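Side-chain contact in putative carbohydrate metabolism domain-containing protein (Bacteroides vulgatus, PDB 3S30), which is of unknown function but is probably a glycoside hydrolase or carbohydrate-binding protein with a galactose-binding-domain-like fold that holds a sodium ion: residues 208-213 / 264-269. Sequence-based numbering, arbitrary orientation.
Sequences TKFGTT and GHIAKN
Phe-210 meets Gly-264 and Ile-266 along one side of its ring. Its CE2 lies 3.7 Å from Gly-264 N and equally near Gly-264 CA. CG2 of Ile-266 comes in at the ring edge, near the ring plane, 4.1 Å from Phe-210 CE2. The Ile-266 CG1 branch is anti to the backbone N (chi1 -162°). This leaves CG2 as the branch that touches the ring, while the CG1 branch runs away from it.

One face of the Phe-210 ring carries Thr-208 O, 3.9 Å above the plane and over the ring centre. The same oxygen is 3.4 Å from Gly-264 N. Thr-208 OG1 takes the position between its own backbone N and carbonyl carbon (chi1 54°). There it lies against the Gly-264 backbone, 3.7 Å from Gly-264 CA, and it also makes a weak hydrogen bond to Leu-205 O.

Backbone hydrogen bonds of Phe-210 with Leu-262 and of Gly-264 with Leu-205 help hold the two segments in place. Phe-191 packs edge-to-face with Phe-210. Tyr-249 touches both Phe-210 and Ile-266.

The contact is buried packing in the beta-rich domain. Strand 208-213 begins directly after helix 204-207. It runs antiparallel to strands 193-195, 262-263 and 317-324. Segment 264-269 continues from strand 262-263 into the loop leading to strand 276-281, and Ile-266 lies against strand 247-254.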
loop_
_atom_site.group_PDB
_atom_site.type_symbol
_atom_site.label_atom_id
_atom_site.label_comp_id
_atom_site.label_asym_id
_atom_site.label_seq_id
_atom_site.Cartn_x
_atom_site.Cartn_y
_atom_site.Cartn_z
ATOM N N THR A 208 1.624 -2.786 -9.378
ATOM C CA THR A 208 1.976 -2.116 -8.121
ATOM C C THR A 208 3.470 -2.250 -7.901
ATOM O O THR A 208 3.946 -3.322 -7.553
ATOM C CB THR A 208 1.260 -2.746 -6.896
ATOM O OG1 THR A 208 1.519 -4.161 -6.859
ATOM C CG2 THR A 208 -0.224 -2.497 -6.944
ATOM N N LYS A 209 4.206 -1.163 -8.101
ATOM C CA LYS A 209 5.655 -1.202 -7.955
ATOM C C LYS A 209 6.078 -0.525 -6.658
ATOM O O LYS A 209 5.612 0.574 -6.319
ATOM C CB LYS A 209 6.325 -0.598 -9.194
ATOM C CG LYS A 209 5.874 -1.303 -10.473
ATOM C CD LYS A 209 6.979 -1.557 -11.441
ATOM C CE LYS A 209 6.491 -2.407 -12.624
ATOM N NZ LYS A 209 6.498 -3.890 -12.347
ATOM N N PHE A 210 6.934 -1.212 -5.915
ATOM C CA PHE A 210 7.240 -0.837 -4.539
ATOM C C PHE A 210 8.672 -0.345 -4.407
ATOM O O PHE A 210 9.619 -1.053 -4.765
ATOM C CB PHE A 210 7.055 -2.041 -3.604
ATOM C CG PHE A 210 5.685 -2.648 -3.641
ATOM C CD1 PHE A 210 4.535 -1.850 -3.697
ATOM C CD2 PHE A 210 5.532 -4.021 -3.551
ATOM C CE1 PHE A 210 3.264 -2.431 -3.702
ATOM C CE2 PHE A 210 4.259 -4.600 -3.550
ATOM C CZ PHE A 210 3.132 -3.810 -3.628
ATOM N N GLY A 211 8.826 0.863 -3.879
ATOM C CA GLY A 211 10.131 1.367 -3.500
ATOM C C GLY A 211 10.335 2.842 -3.769
ATOM O O GLY A 211 9.811 3.400 -4.752
ATOM N N THR A 212 11.101 3.475 -2.884
ATOM C CA THR A 212 11.659 4.795 -3.159
ATOM C C THR A 212 12.991 4.896 -2.441
ATOM O O THR A 212 13.195 4.263 -1.402
ATOM C CB THR A 212 10.727 5.946 -2.718
ATOM O OG1 THR A 212 11.019 7.127 -3.481
ATOM C CG2 THR A 212 10.882 6.238 -1.242
ATOM N N THR A 213 13.887 5.704 -2.991
ATOM C CA THR A 213 15.240 5.809 -2.478
ATOM C C THR A 213 15.226 6.274 -1.018
ATOM O O THR A 213 14.541 7.242 -0.662
ATOM C CB THR A 213 16.084 6.718 -3.377
ATOM O OG1 THR A 213 16.130 6.151 -4.705
ATOM C CG2 THR A 213 17.500 6.882 -2.823
ATOM N N GLY A 264 4.246 -6.552 -6.646
ATOM C CA GLY A 264 3.277 -7.300 -5.842
ATOM C C GLY A 264 3.533 -8.779 -5.646
ATOM O O GLY A 264 2.835 -9.427 -4.867
ATOM N N HIS A 265 4.517 -9.327 -6.351
ATOM C CA HIS A 265 4.876 -10.740 -6.199
ATOM C C HIS A 265 5.571 -11.000 -4.871
ATOM O O HIS A 265 5.564 -12.117 -4.388
ATOM C CB HIS A 265 5.789 -11.193 -7.332
ATOM C CG HIS A 265 5.152 -11.141 -8.681
ATOM N ND1 HIS A 265 5.228 -10.031 -9.495
ATOM C CD2 HIS A 265 4.449 -12.070 -9.373
ATOM C CE1 HIS A 265 4.591 -10.277 -10.630
ATOM N NE2 HIS A 265 4.106 -11.505 -10.579
ATOM N N ILE A 266 6.176 -9.968 -4.293
ATOM C CA ILE A 266 6.887 -10.079 -3.028
ATOM C C ILE A 266 5.984 -10.638 -1.912
ATOM O O ILE A 266 6.402 -11.511 -1.155
ATOM C CB ILE A 266 7.504 -8.706 -2.623
ATOM C CG1 ILE A 266 8.597 -8.878 -1.576
ATOM C CG2 ILE A 266 6.437 -7.745 -2.109
ATOM C CD1 ILE A 266 9.831 -9.635 -2.107
ATOM N N ALA A 267 4.736 -10.175 -1.847
ATOM C CA ALA A 267 3.796 -10.644 -0.830
ATOM C C ALA A 267 3.239 -12.045 -1.125
ATOM O O ALA A 267 2.596 -12.639 -0.259
ATOM C CB ALA A 267 2.644 -9.629 -0.654
ATOM N N LYS A 268 3.454 -12.558 -2.336
ATOM C CA LYS A 268 3.017 -13.918 -2.700
ATOM C C LYS A 268 4.142 -14.948 -2.563
ATOM O O LYS A 268 3.918 -16.149 -2.748
ATOM C CB LYS A 268 2.462 -13.939 -4.135
ATOM C CG LYS A 268 0.929 -13.887 -4.242
ATOM C CD LYS A 268 0.288 -12.805 -3.368
ATOM C CE LYS A 268 -1.230 -12.942 -3.380
ATOM N NZ LYS A 268 -1.903 -12.336 -2.206
ATOM N N ASN A 269 5.338 -14.466 -2.222
ATOM C CA ASN A 269 6.525 -15.296 -2.128
ATOM C C ASN A 269 7.212 -15.225 -0.774
ATOM O O ASN A 269 8.437 -15.167 -0.698
ATOM C CB ASN A 269 7.501 -14.882 -3.228
ATOM C CG ASN A 269 7.382 -15.738 -4.441
ATOM O OD1 ASN A 269 7.025 -15.262 -5.520
ATOM N ND2 ASN A 269 7.655 -17.021 -4.275
#